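Local coordinates for uncharacterized protein (Bacillus thuringiensis serovar kurstaki, PDB 4XE7), which is a bacterial actin-like cytoskeletal protein of the ParM family, probably forming nucleotide-dependent filaments that segregate plasmid DNA, at residues L27-I33 and D212-G216; D67-L73 and V136-R140; E164-L168 and D195-N199; G223-E227 and D365-V369; N274-R278 and N335-V340. The contacts are given in a common frame with arbitrary orientation. Residue numbers count along the deposited sequence, not the author numbering.

Contact 1 (L27-I33 and D212-G216)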
# COMPACT_ATOMS: atom_id res chain seq x y z
N LEU A 27 13.96 -3.64 4.57
CA LEU A 27 14.42 -3.82 5.94
C LEU A 27 15.25 -2.61 6.35
O LEU A 27 16.21 -2.24 5.68
CB LEU A 27 15.21 -5.11 6.09
CG LEU A 27 14.35 -6.36 5.85
CD1 LEU A 27 15.19 -7.64 5.95
CD2 LEU A 27 13.18 -6.40 6.87
N ASN A 28 14.84 -1.96 7.44
CA ASN A 28 15.53 -0.76 7.85
C ASN A 28 16.70 -1.14 8.75
O ASN A 28 17.10 -2.31 8.79
CB ASN A 28 14.56 0.22 8.53
CG ASN A 28 13.89 -0.36 9.77
OD1 ASN A 28 14.38 -1.32 10.38
ND2 ASN A 28 12.77 0.25 10.17
N GLU A 29 17.26 -0.18 9.48
CA GLU A 29 18.46 -0.52 10.24
C GLU A 29 18.17 -1.37 11.49
O GLU A 29 19.05 -2.07 11.98
CB GLU A 29 19.22 0.75 10.61
CG GLU A 29 19.85 1.39 9.38
CD GLU A 29 20.49 2.71 9.69
OE1 GLU A 29 19.74 3.69 9.93
OE2 GLU A 29 21.74 2.77 9.70
N LYS A 30 16.95 -1.35 11.99
CA LYS A 30 16.63 -2.23 13.11
C LYS A 30 16.18 -3.61 12.60
O LYS A 30 15.77 -4.46 13.36
CB LYS A 30 15.57 -1.60 14.01
CG LYS A 30 15.90 -0.15 14.36
CD LYS A 30 15.65 0.22 15.80
CE LYS A 30 14.33 0.96 15.97
NZ LYS A 30 13.19 0.09 15.59
N GLY A 31 16.28 -3.82 11.28
CA GLY A 31 15.89 -5.09 10.68
C GLY A 31 14.39 -5.31 10.62
O GLY A 31 13.93 -6.45 10.46
N ASN A 32 13.62 -4.23 10.78
CA ASN A 32 12.16 -4.31 10.65
C ASN A 32 11.73 -3.94 9.24
O ASN A 32 12.46 -3.25 8.51
CB ASN A 32 11.46 -3.40 11.65
CG ASN A 32 11.68 -3.84 13.09
OD1 ASN A 32 11.76 -5.04 13.38
ND2 ASN A 32 11.77 -2.87 13.99
N ILE A 33 10.53 -4.38 8.86
CA ILE A 33 9.97 -4.03 7.56
C ILE A 33 9.44 -2.61 7.59
O ILE A 33 8.61 -2.29 8.43
CB ILE A 33 8.84 -5.00 7.13
CG1 ILE A 33 9.38 -6.43 7.10
CG2 ILE A 33 8.25 -4.59 5.76
CD1 ILE A 33 8.36 -7.48 6.75
N ASP A 212 6.48 -12.75 8.76
CA ASP A 212 6.86 -11.36 9.03
C ASP A 212 8.38 -11.34 9.23
O ASP A 212 8.99 -12.40 9.40
CB ASP A 212 6.10 -10.83 10.26
CG ASP A 212 6.19 -9.31 10.42
OD1 ASP A 212 6.75 -8.62 9.55
OD2 ASP A 212 5.67 -8.79 11.44
N ILE A 213 9.00 -10.16 9.17
CA ILE A 213 10.42 -10.04 9.49
C ILE A 213 10.56 -9.03 10.63
O ILE A 213 10.21 -7.86 10.49
CB ILE A 213 11.26 -9.58 8.29
CG1 ILE A 213 11.00 -10.46 7.06
CG2 ILE A 213 12.76 -9.56 8.64
CD1 ILE A 213 11.73 -9.96 5.79
N VAL A 214 11.05 -9.49 11.78
CA VAL A 214 11.15 -8.62 12.95
C VAL A 214 12.57 -8.64 13.49
O VAL A 214 13.07 -9.68 13.93
CB VAL A 214 10.13 -9.04 14.05
CG1 VAL A 214 10.19 -8.10 15.28
CG2 VAL A 214 8.71 -9.05 13.47
N ASN A 215 13.23 -7.48 13.46
CA ASN A 215 14.60 -7.35 13.93
C ASN A 215 15.50 -8.40 13.28
O ASN A 215 16.19 -9.13 13.97
CB ASN A 215 14.68 -7.46 15.47
CG ASN A 215 13.95 -6.31 16.17
OD1 ASN A 215 13.11 -6.54 17.03
ND2 ASN A 215 14.26 -5.08 15.80
N GLY A 216 15.45 -8.47 11.95
CA GLY A 216 16.26 -9.42 11.21
C GLY A 216 15.78 -10.87 11.17
O GLY A 216 16.34 -11.69 10.44
O HOH W 1 8.95 -5.57 10.96
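Three hydrogen bonds tie the two turns together. Gly216 N gives to Gly31 O at 2.9 Å, nearly straight. Asn215 N gives to Asn32 OD1 at 2.8 Å, and Asn215 ND2 gives to Lys30 O at 2.9 Å. The same carbonyl also takes a CA-H...O contact, with Asn215 CA 3.2 Å from Lys30 O. A water bridges the backbones further along, 2.9 Å from Ile33 N and 2.7 Å from Ile213 O. Gly31 must be small: a CB there would clash with Gly216 N. Below the polar layer, Ile213 meets two side chains of the other segment. Ile213 CG2 is 3.6 Å from Leu27 CD2, and Ile213 CB is 3.9 Å from Ile33 CG1. Helix 402-418 adds Leu408, Ile409 and Leu412 to this apolar patch. Asn28 to Gly31 is a type I turn joining strands 21-27 and 33-45, and Asn215-Gly216, both at positive phi, join strands 211-214 and 217-220. The arrangement is two beta-hairpin ends packed against each other, turn beside turn and the strand ends below.

Contact 2 (D67-L73 and V136-R140)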
# COMPACT_ATOMS: atom_id res chain seq x y z
N ASP A 67 6.37 10.12 6.73
CA ASP A 67 6.81 10.02 5.34
C ASP A 67 6.92 11.42 4.76
O ASP A 67 6.51 11.68 3.64
CB ASP A 67 5.86 9.15 4.50
CG ASP A 67 5.80 7.69 4.97
OD1 ASP A 67 6.83 7.16 5.44
OD2 ASP A 67 4.72 7.08 4.86
N GLU A 68 7.45 12.34 5.55
CA GLU A 68 7.60 13.70 5.08
C GLU A 68 8.64 13.73 3.98
O GLU A 68 8.64 14.64 3.15
CB GLU A 68 8.00 14.65 6.22
CG GLU A 68 6.90 14.83 7.27
CD GLU A 68 7.31 15.76 8.40
OE1 GLU A 68 8.33 15.48 9.07
OE2 GLU A 68 6.59 16.76 8.64
N ASP A 69 9.51 12.72 3.95
CA ASP A 69 10.60 12.77 2.99
C ASP A 69 10.17 12.47 1.55
O ASP A 69 10.98 12.60 0.63
CB ASP A 69 11.74 11.84 3.41
CG ASP A 69 11.30 10.38 3.54
OD1 ASP A 69 10.10 10.08 3.42
OD2 ASP A 69 12.19 9.54 3.80
N ILE A 70 8.91 12.10 1.34
CA ILE A 70 8.45 11.89 -0.03
C ILE A 70 7.46 12.96 -0.48
O ILE A 70 6.96 12.91 -1.61
CB ILE A 70 7.81 10.52 -0.22
CG1 ILE A 70 6.57 10.40 0.66
CG2 ILE A 70 8.82 9.42 0.08
CD1 ILE A 70 5.70 9.23 0.33
N GLU A 71 7.20 13.93 0.40
CA GLU A 71 6.32 15.06 0.08
C GLU A 71 6.94 15.96 -1.00
O GLU A 71 6.24 16.58 -1.80
CB GLU A 71 6.03 15.89 1.34
CG GLU A 71 5.26 15.13 2.42
CD GLU A 71 5.04 15.94 3.70
OE1 GLU A 71 5.40 17.14 3.72
OE2 GLU A 71 4.51 15.37 4.67
N LEU A 72 8.26 16.01 -1.02
CA LEU A 72 8.94 16.86 -1.98
C LEU A 72 10.05 16.08 -2.67
O LEU A 72 11.18 16.03 -2.19
CB LEU A 72 9.50 18.10 -1.28
CG LEU A 72 9.65 19.37 -2.11
CD1 LEU A 72 10.06 20.52 -1.18
CD2 LEU A 72 10.66 19.21 -3.23
N LEU A 73 9.72 15.49 -3.81
CA LEU A 73 10.70 14.73 -4.57
C LEU A 73 11.03 15.43 -5.87
O LEU A 73 10.22 15.48 -6.80
CB LEU A 73 10.20 13.30 -4.85
CG LEU A 73 10.00 12.46 -3.59
CD1 LEU A 73 9.27 11.18 -3.91
CD2 LEU A 73 11.34 12.16 -2.90
N VAL A 136 15.08 6.84 -1.76
CA VAL A 136 14.56 7.31 -0.48
C VAL A 136 14.86 6.31 0.65
O VAL A 136 15.30 6.69 1.73
CB VAL A 136 13.04 7.59 -0.53
CG1 VAL A 136 12.52 8.01 0.87
CG2 VAL A 136 12.75 8.70 -1.55
N ALA A 137 14.64 5.02 0.39
CA ALA A 137 14.97 4.00 1.38
C ALA A 137 16.45 3.97 1.68
O ALA A 137 16.87 3.77 2.84
CB ALA A 137 14.52 2.63 0.92
N ALA A 138 17.26 4.14 0.64
CA ALA A 138 18.70 4.11 0.84
C ALA A 138 19.12 5.32 1.69
O ALA A 138 19.94 5.19 2.61
CB ALA A 138 19.43 4.10 -0.50
N ALA A 139 18.52 6.47 1.41
CA ALA A 139 18.72 7.67 2.21
C ALA A 139 18.30 7.43 3.67
O ALA A 139 19.04 7.79 4.58
CB ALA A 139 17.94 8.85 1.62
N ARG A 140 17.13 6.81 3.88
CA ARG A 140 16.62 6.54 5.22
C ARG A 140 17.55 5.69 6.07
O ARG A 140 17.62 5.85 7.28
CB ARG A 140 15.26 5.85 5.15
CG ARG A 140 14.14 6.75 4.69
CD ARG A 140 12.80 6.03 4.77
NE ARG A 140 11.73 6.94 4.40
CZ ARG A 140 10.45 6.67 4.59
NH1 ARG A 140 10.09 5.51 5.12
NH2 ARG A 140 9.53 7.57 4.22
O HOH W 2 7.40 4.62 5.85
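Arg140 reaches out from the end of helix 123-140 in an extended conformation and lays the edge of its guanidinium against two aspartates. Asp69 binds it side-on with both oxygens: Arg140 NE to Asp69 OD2 is 2.7 Å, and Arg140 NH2 to Asp69 OD1 is also 2.7 Å. Arg140 NH2 makes a second salt bridge, 3.0 Å to Asp67 OD1. A water closes the circle, 2.6 Å from Asp67 OD1 and 2.9 Å from Arg140 NH1. One turn back on the helix, Val136 provides the apolar part. Val136 CG1 is 4.0 Å from Ile70 CG2, and Val136 CG2 is 4.0 Å from Leu73 CD2. Phe36 and Phe179, on strands of the large mixed sheet, also pack on Val136. The loop before strand 73-79, with its short 3-10 turn at 68-70, is thus joined to the helix. Glu34 pairs with Arg140 NH1, and Tyr184 bonds to Asp69 OD2. Three acids share one arginine, so the attraction is spread over several partners and the acids outnumber the base.

Contact 3 (E164-L168 and D195-N199)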
# COMPACT_ATOMS: atom_id res chain seq x y z
N GLU A 164 10.29 -12.78 -17.60
CA GLU A 164 10.85 -12.28 -16.34
C GLU A 164 12.25 -11.72 -16.54
O GLU A 164 12.62 -10.71 -15.94
CB GLU A 164 10.87 -13.38 -15.28
CG GLU A 164 9.48 -13.88 -14.88
CD GLU A 164 9.51 -14.93 -13.77
OE1 GLU A 164 8.42 -15.41 -13.38
OE2 GLU A 164 10.61 -15.26 -13.29
N GLU A 165 13.03 -12.37 -17.40
CA GLU A 165 14.43 -12.03 -17.55
C GLU A 165 14.60 -10.74 -18.34
O GLU A 165 15.64 -10.09 -18.26
CB GLU A 165 15.18 -13.20 -18.20
CG GLU A 165 14.92 -14.51 -17.44
CD GLU A 165 14.75 -15.72 -18.34
OE1 GLU A 165 15.73 -16.15 -18.98
OE2 GLU A 165 13.61 -16.24 -18.41
N GLN A 166 13.56 -10.36 -19.09
CA GLN A 166 13.53 -9.09 -19.80
C GLN A 166 13.30 -7.90 -18.87
O GLN A 166 13.91 -6.85 -19.03
CB GLN A 166 12.44 -9.10 -20.88
CG GLN A 166 12.77 -9.99 -22.07
CD GLN A 166 12.51 -11.46 -21.81
OE1 GLN A 166 13.06 -12.06 -20.87
NE2 GLN A 166 11.67 -12.06 -22.63
N ILE A 167 12.41 -8.07 -17.90
CA ILE A 167 12.22 -7.06 -16.87
C ILE A 167 13.52 -6.84 -16.13
O ILE A 167 13.97 -5.71 -15.93
CB ILE A 167 11.12 -7.46 -15.87
CG1 ILE A 167 9.76 -7.52 -16.57
CG2 ILE A 167 11.10 -6.51 -14.68
CD1 ILE A 167 9.33 -6.22 -17.22
N LEU A 168 14.14 -7.94 -15.71
CA LEU A 168 15.36 -7.86 -14.94
C LEU A 168 16.51 -7.23 -15.75
O LEU A 168 17.32 -6.50 -15.19
CB LEU A 168 15.76 -9.25 -14.44
CG LEU A 168 14.87 -9.89 -13.36
CD1 LEU A 168 15.35 -11.28 -13.02
CD2 LEU A 168 14.79 -9.02 -12.09
N ASP A 195 21.51 -8.62 -9.82
CA ASP A 195 20.69 -9.81 -9.92
C ASP A 195 19.31 -9.53 -9.34
O ASP A 195 19.08 -8.46 -8.76
CB ASP A 195 21.36 -11.00 -9.20
CG ASP A 195 21.72 -10.69 -7.73
OD1 ASP A 195 22.86 -10.99 -7.33
OD2 ASP A 195 20.86 -10.19 -6.97
N GLY A 196 18.41 -10.47 -9.50
CA GLY A 196 17.07 -10.29 -8.99
C GLY A 196 16.20 -11.52 -9.14
O GLY A 196 16.64 -12.56 -9.62
N THR A 197 14.94 -11.38 -8.73
CA THR A 197 13.95 -12.45 -8.82
C THR A 197 12.60 -11.85 -9.16
O THR A 197 12.28 -10.74 -8.74
CB THR A 197 13.83 -13.23 -7.49
OG1 THR A 197 15.12 -13.46 -6.93
CG2 THR A 197 13.12 -14.55 -7.70
N MET A 198 11.79 -12.58 -9.93
CA MET A 198 10.45 -12.11 -10.20
C MET A 198 9.46 -13.08 -9.59
O MET A 198 9.66 -14.29 -9.62
CB MET A 198 10.21 -11.95 -11.70
CG MET A 198 11.05 -10.84 -12.33
SD MET A 198 10.59 -9.19 -11.76
CE MET A 198 9.00 -9.00 -12.58
N ASN A 199 8.39 -12.55 -9.02
CA ASN A 199 7.46 -13.39 -8.29
C ASN A 199 6.09 -13.34 -8.95
O ASN A 199 5.83 -12.49 -9.81
CB ASN A 199 7.37 -12.94 -6.83
CG ASN A 199 8.75 -12.83 -6.16
OD1 ASN A 199 9.33 -13.83 -5.74
ND2 ASN A 199 9.28 -11.60 -6.06
O HOH W 3 7.86 -16.31 -10.90
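This is a helix-on-sheet contact at one side of the large mixed sheet. Helix 164-171 lies over strand 188-200, next to the edge strand 145-154. The segment axes approach to 8.6 Å, and their directions differ by 133°, so the helix runs obliquely against the strand. No direct hydrogen bond joins the segments. Met198 is the main residue: it has the largest covered area, and its CA-to-CB bond points toward the helix. Met198 CG is 4.1 Å from Leu168 CG. The methionine chain then folds with all three torsions m, and Met198 CE comes 3.9 Å from Ile167 CG2. Leu168 also lies over the strand backbone, with Leu168 CD1 3.9 Å from Gly196 O. A CB on Gly196 would clash with Leu168 CD2, so glycine leaves the leucine its place. Phe150 of strand 145-154 packs on both Leu168 and Met198. At the outer margin, Glu164 CD lies 3.7 Å from Met198 CB. A water bridges 2.7 Å to Glu164 OE1 and 3.0 Å to Met198 O, while Tyr159 also hydrogen-bonds to Glu164 OE1. The direct contact is thus mainly dispersive: apolar side chains seat the helix, and the polar link to the strand passes through water.

Contact 4 (G223-E227 and D365-V369)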
# COMPACT_ATOMS: atom_id res chain seq x y z
N GLY A 223 -1.94 -17.72 12.56
CA GLY A 223 -3.20 -17.44 11.91
C GLY A 223 -3.57 -18.43 10.83
O GLY A 223 -4.69 -18.94 10.80
N MET A 224 -2.63 -18.72 9.93
CA MET A 224 -2.91 -19.65 8.85
C MET A 224 -1.95 -20.83 8.86
O MET A 224 -0.73 -20.65 8.85
CB MET A 224 -2.84 -18.94 7.50
CG MET A 224 -3.35 -19.77 6.34
SD MET A 224 -3.50 -18.81 4.81
CE MET A 224 -2.00 -19.29 3.95
N ASP A 225 -2.52 -22.03 8.87
CA ASP A 225 -1.72 -23.25 8.81
C ASP A 225 -1.68 -23.77 7.38
O ASP A 225 -2.59 -24.48 6.94
CB ASP A 225 -2.28 -24.31 9.76
CG ASP A 225 -2.18 -23.90 11.22
OD1 ASP A 225 -3.10 -24.22 12.00
OD2 ASP A 225 -1.17 -23.25 11.58
N ALA A 226 -0.61 -23.42 6.67
CA ALA A 226 -0.51 -23.64 5.24
C ALA A 226 -0.02 -25.03 4.88
O ALA A 226 0.99 -25.49 5.41
CB ALA A 226 0.41 -22.59 4.61
N GLU A 227 -0.74 -25.69 3.99
CA GLU A 227 -0.24 -26.90 3.35
C GLU A 227 0.07 -26.58 1.90
O GLU A 227 -0.66 -25.84 1.24
CB GLU A 227 -1.26 -28.05 3.43
CG GLU A 227 -1.30 -28.76 4.78
CD GLU A 227 -1.87 -27.90 5.89
OE1 GLU A 227 -2.97 -27.32 5.70
OE2 GLU A 227 -1.23 -27.79 6.95
N ASP A 365 -9.43 -23.89 -0.37
CA ASP A 365 -8.98 -24.56 0.85
C ASP A 365 -8.89 -23.55 1.97
O ASP A 365 -9.27 -23.83 3.12
CB ASP A 365 -7.64 -25.24 0.62
CG ASP A 365 -7.73 -26.39 -0.35
OD1 ASP A 365 -8.66 -27.22 -0.18
OD2 ASP A 365 -6.90 -26.46 -1.28
N LYS A 366 -8.39 -22.38 1.62
CA LYS A 366 -8.31 -21.27 2.54
C LYS A 366 -9.13 -20.09 1.99
O LYS A 366 -9.03 -19.75 0.82
CB LYS A 366 -6.85 -20.85 2.76
CG LYS A 366 -6.00 -21.93 3.42
CD LYS A 366 -6.31 -22.03 4.91
CE LYS A 366 -5.23 -22.80 5.68
NZ LYS A 366 -5.08 -24.17 5.17
N ASN A 367 -9.94 -19.48 2.83
CA ASN A 367 -10.64 -18.28 2.40
C ASN A 367 -10.10 -17.06 3.16
O ASN A 367 -10.30 -16.92 4.36
CB ASN A 367 -12.16 -18.45 2.60
CG ASN A 367 -12.97 -17.47 1.77
OD1 ASN A 367 -12.45 -16.82 0.86
ND2 ASN A 367 -14.26 -17.34 2.09
N ILE A 368 -9.39 -16.18 2.44
CA ILE A 368 -8.64 -15.09 3.06
C ILE A 368 -9.25 -13.72 2.78
O ILE A 368 -9.67 -13.46 1.65
CB ILE A 368 -7.17 -15.11 2.57
CG1 ILE A 368 -6.59 -16.51 2.71
CG2 ILE A 368 -6.34 -14.07 3.33
CD1 ILE A 368 -5.17 -16.68 2.17
N VAL A 369 -9.29 -12.84 3.79
CA VAL A 369 -9.71 -11.46 3.58
C VAL A 369 -8.54 -10.52 3.81
O VAL A 369 -7.72 -10.73 4.70
CB VAL A 369 -10.90 -11.05 4.48
CG1 VAL A 369 -12.14 -11.83 4.10
CG2 VAL A 369 -10.56 -11.23 5.98
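Lys366 starts the strand 366-370, and its ammonium group is the chief polar link to the loop 223-227. Lys366 NZ gives a hydrogen bond to Asp225 O at 3.1 Å. Glu227 OE1 stands 3.8 Å from Lys366 NZ, which makes only a long salt bridge. The stronger ionic partner is Glu230, a few residues further along the same loop, so the ammonium has both a carbonyl and a carboxylate to bind. Asp225 O and Glu227 OE1 are 3.1 Å apart; both are acceptors, and the positive charge of Lys366 lies near the two. The strand is part of a five-stranded mixed sheet, where it runs between strands 232-237 and 390-391. Its backbone groups are bound there, Lys366 and Ile368 to the first neighbour and Asn367 to the second. The strand therefore reaches the loop through its side chains, and the loop answers with one backbone carbonyl and its own side chains. Val206 and Leu210 of helix 205-210, with Tyr232 and Ile391 of the sheet, surround Met224. Within the contact Met224 fills the apolar part, with Met224 CG 3.6 Å from Lys366 CE and Met224 SD 3.8 Å from Ile368 CD1.

Contact 5 (N274-R278 and N335-V340)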
# COMPACT_ATOMS: atom_id res chain seq x y z
N ASN A 274 -25.78 9.67 10.26
CA ASN A 274 -26.35 9.38 11.58
C ASN A 274 -25.58 10.04 12.71
O ASN A 274 -26.17 10.42 13.72
CB ASN A 274 -26.39 7.86 11.84
CG ASN A 274 -27.39 7.15 10.95
OD1 ASN A 274 -28.39 7.74 10.56
ND2 ASN A 274 -27.12 5.89 10.63
N ILE A 275 -24.26 10.15 12.57
CA ILE A 275 -23.45 10.84 13.58
C ILE A 275 -23.85 12.31 13.69
O ILE A 275 -24.02 12.85 14.80
CB ILE A 275 -21.93 10.72 13.29
CG1 ILE A 275 -21.45 9.31 13.67
CG2 ILE A 275 -21.13 11.78 14.07
CD1 ILE A 275 -20.00 9.05 13.44
N LYS A 276 -24.01 12.97 12.55
CA LYS A 276 -24.47 14.35 12.56
C LYS A 276 -25.86 14.45 13.18
O LYS A 276 -26.13 15.33 14.00
CB LYS A 276 -24.48 14.94 11.16
CG LYS A 276 -25.14 16.31 11.19
CD LYS A 276 -24.74 17.21 10.06
CE LYS A 276 -25.50 18.53 10.18
NZ LYS A 276 -25.10 19.47 9.12
N GLU A 277 -26.74 13.53 12.77
CA GLU A 277 -28.11 13.54 13.24
C GLU A 277 -28.13 13.49 14.77
O GLU A 277 -28.93 14.17 15.42
CB GLU A 277 -28.86 12.36 12.63
CG GLU A 277 -30.33 12.27 12.98
CD GLU A 277 -31.03 11.13 12.24
OE1 GLU A 277 -30.41 10.53 11.34
OE2 GLU A 277 -32.20 10.84 12.57
N ARG A 278 -27.22 12.72 15.34
CA ARG A 278 -27.16 12.59 16.79
C ARG A 278 -26.60 13.80 17.51
O ARG A 278 -27.12 14.19 18.55
CB ARG A 278 -26.37 11.36 17.17
CG ARG A 278 -27.31 10.21 17.37
CD ARG A 278 -27.74 10.09 18.81
NE ARG A 278 -26.71 9.37 19.51
CZ ARG A 278 -26.52 8.06 19.37
NH1 ARG A 278 -27.33 7.35 18.60
NH2 ARG A 278 -25.53 7.48 20.02
N ASN A 335 -20.98 10.00 22.48
CA ASN A 335 -20.77 8.57 22.32
C ASN A 335 -21.63 8.06 21.17
O ASN A 335 -22.87 8.07 21.25
CB ASN A 335 -21.10 7.83 23.62
CG ASN A 335 -20.66 6.37 23.59
OD1 ASN A 335 -20.40 5.81 22.52
ND2 ASN A 335 -20.56 5.75 24.77
N VAL A 336 -20.99 7.62 20.10
CA VAL A 336 -21.70 7.19 18.90
C VAL A 336 -21.41 5.73 18.58
O VAL A 336 -21.53 5.30 17.43
CB VAL A 336 -21.35 8.09 17.69
CG1 VAL A 336 -21.71 9.52 17.99
CG2 VAL A 336 -19.86 7.97 17.35
N THR A 337 -21.02 4.99 19.61
CA THR A 337 -20.65 3.58 19.47
C THR A 337 -21.74 2.77 18.75
O THR A 337 -21.45 2.00 17.82
CB THR A 337 -20.36 2.96 20.87
OG1 THR A 337 -19.27 3.65 21.48
CG2 THR A 337 -20.01 1.48 20.75
N ASP A 338 -22.99 2.96 19.18
CA ASP A 338 -24.14 2.31 18.52
C ASP A 338 -24.24 2.61 17.03
O ASP A 338 -24.53 1.73 16.23
CB ASP A 338 -25.45 2.70 19.21
CG ASP A 338 -25.81 4.18 19.02
OD1 ASP A 338 -26.90 4.46 18.44
OD2 ASP A 338 -25.02 5.06 19.45
N ILE A 339 -24.04 3.87 16.65
CA ILE A 339 -24.14 4.26 15.25
C ILE A 339 -23.04 3.63 14.39
O ILE A 339 -23.31 3.12 13.30
CB ILE A 339 -24.10 5.79 15.13
CG1 ILE A 339 -25.35 6.39 15.77
CG2 ILE A 339 -23.94 6.23 13.68
CD1 ILE A 339 -25.26 7.90 16.00
N VAL A 340 -21.82 3.66 14.90
CA VAL A 340 -20.68 3.13 14.15
C VAL A 340 -20.77 1.61 14.10
O VAL A 340 -20.67 1.03 13.02
CB VAL A 340 -19.32 3.57 14.77
CG1 VAL A 340 -18.13 2.83 14.12
CG2 VAL A 340 -19.15 5.09 14.69
O HOH W 4 -25.44 3.83 11.46
O HOH W 5 -24.84 9.69 21.78
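Ile275 and Ile339 form the apolar centre, with Ile275 CG1 4.0 Å from Ile339 CG2. Ile275 CD1 extends further, to 4.1 Å from Val336 CG2 and 4.2 Å from Val340 CG2. The same methyl of Ile339 also packs on the aliphatic part of Asn274, with Ile339 CG2 3.5 Å from Asn274 CB. Phe303 and Leu307 of helix 300-317 extend this core, Phe303 touching Ile275 and Leu307 touching Val340. The contact is helix-to-helix packing: the C-terminal part of helix 265-279 lies beside the first turn of the long helix 337-362. Val336 is the N-cap residue of that long helix. Just before it, Asn335 OD1 accepts from Thr337 N at 3.1 Å, an Asx turn, and takes the hydroxyl of Thr337 as well, with Thr337 OG1 to Asn335 OD1 at 2.7 Å. Outward from the core, Arg278 puts one face of its guanidinium over Ile339, with Arg278 NH1 3.4 Å from Ile339 CD1. Its edge makes a two-pronged salt bridge to Asp338: Arg278 NH1 to Asp338 OD1 is 2.9 Å, and Arg278 NH2 to Asp338 OD2 is 2.5 Å. Arg278 NH2 also gives to Asn335 O at 3.0 Å. One water joins that pair, 2.9 Å from Arg278 NH2 and 2.6 Å from Asn335 O. Another links the helices beyond the isoleucines, 2.8 Å from Asn274 ND2 and 2.9 Å from Ile339 O.

All five contacts are partly buried, and each combines an apolar patch with polar groups. Contacts 1, 2 and 3 involve the large mixed sheet or its connections. Contacts 1 and 2 touch, Glu29 against Arg140, and Glu34 binds side chains in both. Helix 402-418 packs near contacts 1 and 3. Contact 4 belongs to the five-stranded sheet. Contact 5 is the most peripheral: its centre lies about 30 Å from the centre of the chain. Its helix 337-362 leads into the strand of contact 4. Contacts 3 and 5 are about 51 Å apart between centres. Contact 1 relies on backbone and amide hydrogen bonds, contacts 2 and 5 on arginine salt bridges, contact 4 on lysine, and contact 3 mainly on apolar packing.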